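Long-range contacts in twitching motility protein PilT (Aquifex aeolicus, PDB 2EYU), which probably serves as the ATP-driven motor that retracts type IV pili in twitching motility, represented here by its C-terminal domain: residues A[6-11]-A[42-47]; A[108-113]-A[143-148]; A[158-163]-A[194-199]. The protein carries 1 engineered substitution. All coordinates share one frame; numbering follows the deposited sequence.

Contact 1 (A[6-11]-A[42-47])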
loop_
_atom_site.group_PDB
_atom_site.type_symbol
_atom_site.label_atom_id
_atom_site.label_comp_id
_atom_site.label_asym_id
_atom_site.label_seq_id
_atom_site.Cartn_x
_atom_site.Cartn_y
_atom_site.Cartn_z
ATOM N N PRO A 6 14.210 -8.477 3.525
ATOM C CA PRO A 6 14.139 -9.264 2.296
ATOM C C PRO A 6 14.273 -8.407 1.037
ATOM O O PRO A 6 13.736 -7.301 0.996
ATOM C CB PRO A 6 12.732 -9.867 2.313
ATOM C CG PRO A 6 11.984 -9.034 3.308
ATOM C CD PRO A 6 13.002 -8.686 4.359
ATOM N N GLU A 7 14.970 -8.966 0.065
ATOM C CA GLU A 7 15.192 -8.374 -1.251
ATOM C C GLU A 7 13.872 -8.197 -1.973
ATOM O O GLU A 7 13.056 -9.122 -2.010
ATOM C CB GLU A 7 16.136 -9.285 -2.027
ATOM C CG GLU A 7 16.157 -9.141 -3.533
ATOM C CD GLU A 7 17.364 -9.861 -4.124
ATOM O OE1 GLU A 7 18.047 -9.254 -4.975
ATOM O OE2 GLU A 7 17.603 -11.023 -3.713
ATOM N N PHE A 8 13.592 -7.038 -2.569
ATOM C CA PHE A 8 12.276 -6.884 -3.188
ATOM C C PHE A 8 11.996 -7.903 -4.288
ATOM O O PHE A 8 10.817 -8.106 -4.617
ATOM C CB PHE A 8 12.106 -5.472 -3.754
ATOM C CG PHE A 8 10.657 -5.151 -4.109
ATOM C CD1 PHE A 8 10.173 -5.383 -5.385
ATOM C CD2 PHE A 8 9.807 -4.616 -3.155
ATOM C CE1 PHE A 8 8.861 -5.099 -5.726
ATOM C CE2 PHE A 8 8.494 -4.340 -3.487
ATOM C CZ PHE A 8 8.024 -4.570 -4.764
ATOM N N LYS A 9 13.040 -8.514 -4.828
ATOM C CA LYS A 9 12.915 -9.507 -5.889
ATOM C C LYS A 9 12.406 -10.833 -5.340
ATOM O O LYS A 9 11.870 -11.688 -6.045
ATOM C CB LYS A 9 14.266 -9.646 -6.594
ATOM C CG LYS A 9 14.336 -10.720 -7.661
ATOM C CD LYS A 9 15.565 -10.543 -8.538
ATOM C CE LYS A 9 15.256 -10.834 -10.002
ATOM N NZ LYS A 9 16.413 -11.487 -10.682
ATOM N N LYS A 10 12.557 -11.054 -4.045
ATOM C CA LYS A 10 12.051 -12.257 -3.411
ATOM C C LYS A 10 10.590 -12.102 -2.994
ATOM O O LYS A 10 10.009 -13.068 -2.500
ATOM C CB LYS A 10 12.853 -12.603 -2.156
ATOM C CG LYS A 10 14.345 -12.360 -2.228
ATOM C CD LYS A 10 14.985 -13.187 -3.331
ATOM C CE LYS A 10 15.235 -12.340 -4.569
ATOM N NZ LYS A 10 14.961 -13.082 -5.833
ATOM N N LEU A 11 10.015 -10.917 -3.163
ATOM C CA LEU A 11 8.680 -10.626 -2.642
ATOM C C LEU A 11 7.580 -11.302 -3.434
ATOM O O LEU A 11 6.519 -11.680 -2.933
ATOM C CB LEU A 11 8.480 -9.105 -2.619
ATOM C CG LEU A 11 8.128 -8.457 -1.281
ATOM C CD1 LEU A 11 8.998 -8.971 -0.145
ATOM C CD2 LEU A 11 8.248 -6.942 -1.373
ATOM N N ILE A 42 6.667 -3.029 2.732
ATOM C CA ILE A 42 7.109 -1.687 3.065
ATOM C C ILE A 42 8.595 -1.575 3.320
ATOM O O ILE A 42 9.350 -0.715 2.846
ATOM C CB ILE A 42 6.323 -1.303 4.349
ATOM C CG1 ILE A 42 4.941 -0.744 4.001
ATOM C CG2 ILE A 42 7.136 -0.386 5.233
ATOM C CD1 ILE A 42 4.969 -0.198 2.577
ATOM N N ALA A 43 9.091 -2.511 4.134
ATOM C CA ALA A 43 10.497 -2.439 4.544
ATOM C C ALA A 43 11.424 -2.759 3.383
ATOM O O ALA A 43 12.512 -2.183 3.207
ATOM C CB ALA A 43 10.653 -3.353 5.750
ATOM N N SER A 44 11.016 -3.712 2.544
ATOM C CA SER A 44 11.798 -4.056 1.370
ATOM C C SER A 44 11.843 -2.892 0.373
ATOM O O SER A 44 12.883 -2.674 -0.264
ATOM C CB SER A 44 11.242 -5.286 0.659
ATOM O OG SER A 44 11.840 -5.351 -0.645
HETATM N N MSE A 45 10.733 -2.180 0.230
HETATM C CA MSE A 45 10.645 -1.029 -0.672
HETATM C C MSE A 45 11.402 0.156 -0.119
HETATM O O MSE A 45 12.123 0.875 -0.822
HETATM C CB MSE A 45 9.205 -0.572 -0.904
HETATM C CG MSE A 45 8.269 -1.538 -1.581
HETATM SE SE MSE A 45 6.455 -0.893 -1.726
HETATM C CE MSE A 45 6.998 0.562 -2.884
ATOM N N ILE A 46 11.303 0.456 1.173
ATOM C CA ILE A 46 12.127 1.537 1.705
ATOM C C ILE A 46 13.603 1.191 1.652
ATOM O O ILE A 46 14.492 1.996 1.363
ATOM C CB ILE A 46 11.696 1.839 3.154
ATOM C CG1 ILE A 46 10.308 2.484 3.269
ATOM C CG2 ILE A 46 12.740 2.672 3.880
ATOM C CD1 ILE A 46 9.889 2.574 4.730
ATOM N N ASP A 47 13.943 -0.071 1.947
ATOM C CA ASP A 47 15.360 -0.421 1.927
ATOM C C ASP A 47 15.961 -0.337 0.520
ATOM O O ASP A 47 17.172 -0.147 0.451
ATOM C CB ASP A 47 15.625 -1.826 2.481
ATOM C CG ASP A 47 17.106 -2.017 2.774
ATOM O OD1 ASP A 47 17.705 -2.938 2.183
ATOM O OD2 ASP A 47 17.661 -1.239 3.577
#
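S44 meets P6 and F8 in a buried loop-on-helix contact, where the N-terminal turn 6-11 lies against the S44-M45 side of helix 38-52. The serine is the knob: its hydroxyl sits anti to the backbone N (chi1 165°), and OG enters the bend made by P6, E7 and F8. There S44 OG donates a weak hydrogen bond to P6 O at 3.2 Å. It also presses on the backbone, with S44 OG 3.0 Å from F8 CA; the nearby F8 N has too poor an angle to bond it. The F8 side chain then runs alongside M45, both pointing the same way. S44 OG comes to the edge of the F8 ring near its plane, and F8 CE2 reaches M45 CG at 3.4 Å. L11 closes the group from the other end of the turn, its CD2 4.0 Å from S44 CB. Beyond the two segments, V17 of helix 16-19 touches both F8 and M45, while F127 of strand 125-130 also touches M45. The covered helix follows strand 26-31 and a glycine-rich loop that fits the Walker A pattern, so the turn packs on what is probably the P-loop helix of a P-loop NTPase fold.

Contact 2 (A[108-113]-A[143-148])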
loop_
_atom_site.group_PDB
_atom_site.type_symbol
_atom_site.label_atom_id
_atom_site.label_comp_id
_atom_site.label_asym_id
_atom_site.label_seq_id
_atom_site.Cartn_x
_atom_site.Cartn_y
_atom_site.Cartn_z
ATOM N N ARG A 108 -5.046 5.111 12.126
ATOM C CA ARG A 108 -6.165 4.720 12.951
ATOM C C ARG A 108 -7.081 5.921 13.155
ATOM O O ARG A 108 -8.245 5.796 13.512
ATOM C CB ARG A 108 -5.670 4.199 14.307
ATOM C CG ARG A 108 -6.727 3.727 15.291
ATOM C CD ARG A 108 -6.141 2.730 16.287
ATOM N NE ARG A 108 -7.083 2.333 17.322
ATOM C CZ ARG A 108 -6.933 1.398 18.248
ATOM N NH1 ARG A 108 -5.836 0.654 18.360
ATOM N NH2 ARG A 108 -7.917 1.180 19.117
ATOM N N ASP A 109 -6.488 7.086 12.914
ATOM C CA ASP A 109 -7.063 8.358 13.291
ATOM C C ASP A 109 -7.183 9.360 12.148
ATOM O O ASP A 109 -6.406 9.414 11.199
ATOM C CB ASP A 109 -6.204 9.019 14.388
ATOM C CG ASP A 109 -6.513 8.457 15.762
ATOM O OD1 ASP A 109 -5.557 8.182 16.522
ATOM O OD2 ASP A 109 -7.717 8.299 16.051
ATOM N N LEU A 110 -8.216 10.177 12.334
ATOM C CA LEU A 110 -8.443 11.341 11.496
ATOM C C LEU A 110 -7.215 12.237 11.466
ATOM O O LEU A 110 -6.718 12.660 10.420
ATOM C CB LEU A 110 -9.668 12.086 12.037
ATOM C CG LEU A 110 -10.307 13.062 11.044
ATOM C CD1 LEU A 110 -10.252 12.443 9.656
ATOM C CD2 LEU A 110 -11.713 13.435 11.475
ATOM N N GLU A 111 -6.678 12.555 12.651
ATOM C CA GLU A 111 -5.560 13.496 12.674
ATOM C C GLU A 111 -4.361 12.976 11.893
ATOM O O GLU A 111 -3.710 13.759 11.193
ATOM C CB GLU A 111 -5.165 13.821 14.122
ATOM C CG GLU A 111 -6.368 14.122 15.009
ATOM C CD GLU A 111 -6.272 13.494 16.387
ATOM O OE1 GLU A 111 -5.517 14.024 17.233
ATOM O OE2 GLU A 111 -6.948 12.465 16.629
ATOM N N THR A 112 -4.050 11.693 12.014
ATOM C CA THR A 112 -2.893 11.093 11.373
ATOM C C THR A 112 -3.077 11.118 9.861
ATOM O O THR A 112 -2.223 11.519 9.085
ATOM C CB THR A 112 -2.693 9.606 11.725
ATOM O OG1 THR A 112 -2.445 9.464 13.121
ATOM C CG2 THR A 112 -1.474 9.066 10.972
ATOM N N VAL A 113 -4.263 10.639 9.496
ATOM C CA VAL A 113 -4.648 10.582 8.096
ATOM C C VAL A 113 -4.604 11.952 7.422
ATOM O O VAL A 113 -4.118 12.119 6.301
ATOM C CB VAL A 113 -6.086 10.050 7.976
ATOM C CG1 VAL A 113 -6.482 10.084 6.507
ATOM C CG2 VAL A 113 -6.219 8.641 8.516
ATOM N N VAL A 143 -11.518 7.682 3.021
ATOM C CA VAL A 143 -12.462 8.787 2.900
ATOM C C VAL A 143 -13.474 8.841 4.036
ATOM O O VAL A 143 -13.754 9.906 4.593
ATOM C CB VAL A 143 -13.220 8.664 1.559
ATOM C CG1 VAL A 143 -14.398 9.630 1.536
ATOM C CG2 VAL A 143 -12.247 8.897 0.419
ATOM N N ASP A 144 -14.046 7.689 4.367
ATOM C CA ASP A 144 -15.179 7.568 5.274
ATOM C C ASP A 144 -14.825 7.955 6.693
ATOM O O ASP A 144 -15.618 8.257 7.576
ATOM C CB ASP A 144 -15.700 6.120 5.281
ATOM C CG ASP A 144 -16.860 5.904 4.331
ATOM O OD1 ASP A 144 -16.599 5.771 3.116
ATOM O OD2 ASP A 144 -18.010 5.858 4.815
ATOM N N ILE A 145 -13.514 7.936 6.977
ATOM C CA ILE A 145 -13.210 8.294 8.373
ATOM C C ILE A 145 -13.487 9.776 8.570
ATOM O O ILE A 145 -13.672 10.197 9.703
ATOM C CB ILE A 145 -11.776 7.900 8.711
ATOM C CG1 ILE A 145 -10.713 8.583 7.856
ATOM C CG2 ILE A 145 -11.640 6.381 8.627
ATOM C CD1 ILE A 145 -9.696 7.627 7.273
ATOM N N PHE A 146 -13.541 10.543 7.484
ATOM C CA PHE A 146 -13.814 11.975 7.533
ATOM C C PHE A 146 -15.275 12.360 7.678
ATOM O O PHE A 146 -16.168 11.590 7.340
ATOM C CB PHE A 146 -13.274 12.601 6.229
ATOM C CG PHE A 146 -11.764 12.769 6.310
ATOM C CD1 PHE A 146 -10.926 11.737 5.935
ATOM C CD2 PHE A 146 -11.198 13.945 6.761
ATOM C CE1 PHE A 146 -9.561 11.878 6.007
ATOM C CE2 PHE A 146 -9.829 14.090 6.831
ATOM C CZ PHE A 146 -9.007 13.056 6.458
ATOM N N PRO A 147 -15.569 13.549 8.197
ATOM C CA PRO A 147 -16.971 13.984 8.252
ATOM C C PRO A 147 -17.512 14.190 6.837
ATOM O O PRO A 147 -16.761 14.642 5.971
ATOM C CB PRO A 147 -16.935 15.310 9.011
ATOM C CG PRO A 147 -15.570 15.418 9.585
ATOM C CD PRO A 147 -14.655 14.524 8.796
ATOM N N LEU A 148 -18.770 13.832 6.678
ATOM C CA LEU A 148 -19.540 13.784 5.460
ATOM C C LEU A 148 -19.153 14.959 4.553
ATOM O O LEU A 148 -18.749 14.743 3.414
ATOM C CB LEU A 148 -21.041 13.815 5.759
ATOM C CG LEU A 148 -21.852 12.589 5.362
ATOM C CD1 LEU A 148 -22.182 11.742 6.589
ATOM C CD2 LEU A 148 -23.129 12.978 4.631
#
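The bump here is L110, whose CD1 methyl sits on the F146 ring like a peg over a plate. L110 CD1 lies 3.3 Å from the F146 ring centroid and 13° off the normal, a close CH-pi contact, the methyl standing over the ring centre with all six ring carbons within 3.8 Å of it. CG of L110 stands anti to its backbone N (chi1 -162°), which puts CG beside the carbonyl carbon in the first turn of helix 110-121. The second methyl takes a different neighbour: L110 CD2 rests on P147 CD at 4.1 Å, so the forked tip spans the ring and the proline beside it. One turn further along the helix, V113 fills the notch between F146 and I145. V113 CG1 comes up to the rim of the ring, 3.6 Å from F146 CE1, near the ring plane rather than over its face. I145 reaches back tip to tip with V113. The ring is thus bounded on one face by a leucine and at one edge by a valine, while E114 and L117 of helix 110-121 and V154 of helix 151-161 also touch F146. The link after helix 135-144 is keyed in this way onto helix 110-121, which joins the neighbouring parallel strands 101-104 and 125-130 in a beta-alpha-beta crossover of the P-loop NTPase core.

Contact 3 (A[158-163]-A[194-199])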
loop_
_atom_site.group_PDB
_atom_site.type_symbol
_atom_site.label_atom_id
_atom_site.label_comp_id
_atom_site.label_asym_id
_atom_site.label_seq_id
_atom_site.Cartn_x
_atom_site.Cartn_y
_atom_site.Cartn_z
ATOM N N LEU A 158 -7.164 12.480 -2.969
ATOM C CA LEU A 158 -6.603 11.179 -3.268
ATOM C C LEU A 158 -6.446 11.012 -4.778
ATOM O O LEU A 158 -5.446 10.464 -5.221
ATOM C CB LEU A 158 -7.486 10.037 -2.767
ATOM C CG LEU A 158 -7.228 9.428 -1.396
ATOM C CD1 LEU A 158 -8.365 8.477 -1.034
ATOM C CD2 LEU A 158 -5.879 8.714 -1.337
ATOM N N SER A 159 -7.458 11.483 -5.525
ATOM C CA SER A 159 -7.387 11.256 -6.967
ATOM C C SER A 159 -6.141 11.876 -7.573
ATOM O O SER A 159 -5.685 11.409 -8.625
ATOM C CB SER A 159 -8.654 11.770 -7.661
ATOM O OG SER A 159 -8.615 13.184 -7.859
ATOM N N PHE A 160 -5.594 12.925 -6.947
ATOM C CA PHE A 160 -4.390 13.562 -7.487
ATOM C C PHE A 160 -3.106 13.105 -6.805
ATOM O O PHE A 160 -2.008 13.239 -7.348
ATOM C CB PHE A 160 -4.442 15.067 -7.300
ATOM C CG PHE A 160 -5.404 15.826 -8.195
ATOM C CD1 PHE A 160 -4.990 16.249 -9.446
ATOM C CD2 PHE A 160 -6.677 16.076 -7.731
ATOM C CE1 PHE A 160 -5.902 16.947 -10.227
ATOM C CE2 PHE A 160 -7.577 16.783 -8.511
ATOM C CZ PHE A 160 -7.168 17.209 -9.760
ATOM N N ILE A 161 -3.196 12.599 -5.575
ATOM C CA ILE A 161 -1.934 12.368 -4.861
ATOM C C ILE A 161 -1.683 10.878 -4.606
ATOM O O ILE A 161 -0.514 10.571 -4.331
ATOM C CB ILE A 161 -1.889 13.138 -3.538
ATOM C CG1 ILE A 161 -2.830 12.582 -2.458
ATOM C CG2 ILE A 161 -2.185 14.618 -3.765
ATOM C CD1 ILE A 161 -2.386 12.900 -1.041
ATOM N N LEU A 162 -2.691 10.035 -4.722
ATOM C CA LEU A 162 -2.543 8.582 -4.610
ATOM C C LEU A 162 -1.596 8.037 -5.662
ATOM O O LEU A 162 -1.772 8.254 -6.865
ATOM C CB LEU A 162 -3.912 7.885 -4.705
ATOM C CG LEU A 162 -3.921 6.377 -4.432
ATOM C CD1 LEU A 162 -3.323 6.027 -3.072
ATOM C CD2 LEU A 162 -5.339 5.836 -4.535
ATOM N N GLN A 163 -0.563 7.319 -5.238
ATOM C CA GLN A 163 0.453 6.790 -6.144
ATOM C C GLN A 163 0.268 5.302 -6.377
ATOM O O GLN A 163 0.505 4.724 -7.434
ATOM C CB GLN A 163 1.841 7.038 -5.533
ATOM C CG GLN A 163 2.143 8.546 -5.520
ATOM C CD GLN A 163 1.603 9.179 -6.795
ATOM O OE1 GLN A 163 2.171 8.977 -7.865
ATOM N NE2 GLN A 163 0.508 9.920 -6.670
ATOM N N LEU A 194 -12.077 8.523 -12.533
ATOM C CA LEU A 194 -13.199 7.830 -11.883
ATOM C C LEU A 194 -13.180 8.001 -10.377
ATOM O O LEU A 194 -14.252 8.136 -9.773
ATOM C CB LEU A 194 -13.224 6.333 -12.220
ATOM C CG LEU A 194 -13.224 5.985 -13.706
ATOM C CD1 LEU A 194 -12.618 4.599 -13.903
ATOM C CD2 LEU A 194 -14.615 6.050 -14.302
ATOM N N ILE A 195 -12.010 8.035 -9.745
ATOM C CA ILE A 195 -12.003 8.340 -8.302
ATOM C C ILE A 195 -12.624 9.698 -8.007
ATOM O O ILE A 195 -13.362 9.912 -7.040
ATOM C CB ILE A 195 -10.562 8.229 -7.772
ATOM C CG1 ILE A 195 -10.068 6.790 -7.869
ATOM C CG2 ILE A 195 -10.421 8.764 -6.358
ATOM C CD1 ILE A 195 -8.736 6.527 -7.210
ATOM N N ARG A 196 -12.336 10.648 -8.880
ATOM C CA ARG A 196 -12.849 12.011 -8.840
ATOM C C ARG A 196 -14.376 12.038 -8.858
ATOM O O ARG A 196 -14.952 12.599 -7.927
ATOM C CB ARG A 196 -12.264 12.806 -10.017
ATOM C CG ARG A 196 -11.372 13.950 -9.582
ATOM C CD ARG A 196 -10.422 14.441 -10.649
ATOM N NE ARG A 196 -9.024 14.200 -10.265
ATOM C CZ ARG A 196 -8.068 13.890 -11.123
ATOM N NH1 ARG A 196 -8.370 13.778 -12.412
ATOM N NH2 ARG A 196 -6.830 13.678 -10.719
ATOM N N GLU A 197 -14.986 11.443 -9.873
ATOM C CA GLU A 197 -16.411 11.245 -10.001
ATOM C C GLU A 197 -16.964 10.215 -9.022
ATOM O O GLU A 197 -18.180 10.030 -8.965
ATOM C CB GLU A 197 -16.794 10.752 -11.404
ATOM C CG GLU A 197 -16.457 11.723 -12.524
ATOM C CD GLU A 197 -15.063 11.453 -13.057
ATOM O OE1 GLU A 197 -14.748 10.267 -13.314
ATOM O OE2 GLU A 197 -14.278 12.416 -13.193
ATOM N N ASN A 198 -16.131 9.521 -8.256
ATOM C CA ASN A 198 -16.666 8.501 -7.356
ATOM C C ASN A 198 -17.348 7.383 -8.137
ATOM O O ASN A 198 -18.528 7.102 -7.907
ATOM C CB ASN A 198 -17.674 9.094 -6.366
ATOM C CG ASN A 198 -17.861 8.207 -5.148
ATOM O OD1 ASN A 198 -16.941 7.492 -4.755
ATOM N ND2 ASN A 198 -19.043 8.254 -4.540
ATOM N N LYS A 199 -16.624 6.773 -9.045
ATOM C CA LYS A 199 -17.036 5.620 -9.827
ATOM C C LYS A 199 -16.141 4.420 -9.488
ATOM O O LYS A 199 -15.459 3.885 -10.361
ATOM C CB LYS A 199 -16.935 5.866 -11.328
ATOM C CG LYS A 199 -18.285 6.229 -11.943
ATOM C CD LYS A 199 -18.166 7.455 -12.841
ATOM C CE LYS A 199 -19.450 8.269 -12.824
ATOM N NZ LYS A 199 -19.438 9.236 -11.682
#
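R196 does two jobs with one guanidinium: it donates a very short, bent hydrogen bond to S159 and lays the same group over the F160 ring. R196 NE stands 2.6 Å from S159 OG with an N-H...O angle of only 138°, the hydroxyl tilted out of the guanidinium plane. The arginine chain is bent at chi3 (-115°), which turns NE toward the serine; chi4 then places CZ over the phenyl. R196 CZ lies 3.8 Å from the F160 ring centroid in a cation-pi contact, with R196 NH2 over the ring centre. The two planes are not stacked flat but inclined by 32°. S159 OG is also hydrogen-bonded to I156 O one turn back on helix 151-161, so this hydroxyl links the helix backbone to the arginine. Beside the polar pair the contact is apolar: I195 CG2 packs on S159 CB at 3.7 Å, and L162 CD2 makes a looser touch with I195 CD1. The fold changes character just here, because helix 151-161 passes straight into strand 162-171, where the backbones of I161 and Q163 bond to L27 of strand 26-31. Across the seam, helix 189-197 ends in a Schellman motif: N198 has positive phi, K199 N bonds L194 O at 2.8 Å, and N198 N makes a weak bond to I195 O. One turn before R196 on that helix, R192 gives NE to S159 O and NH2 to L162 O, a second arginine that crosses to segment 158-163, this time to its backbone at the helix-strand junction.

How the contacts relate
Contacts 2 and 3 are neighbours, their centres 16 Å apart, and they touch where V143 CG2 of helix 135-144 meets L158 CD1 of helix 151-161 at 4.2 Å. Contact 1 lies on the opposite side of the chain's centre from both, its centre 29 Å from that of contact 2 and 27 Å from that of contact 3; the nearest atoms of contacts 1 and 3 are still about 9 Å apart. The central sheet bridges the two ends: strand 26-31 leads toward the probable Walker A loop and the helix of contact 1, and beside it runs strand 162-171, which begins within contact 3. Contact 1 is therefore the one whose helix starts at the likely nucleotide-binding loop.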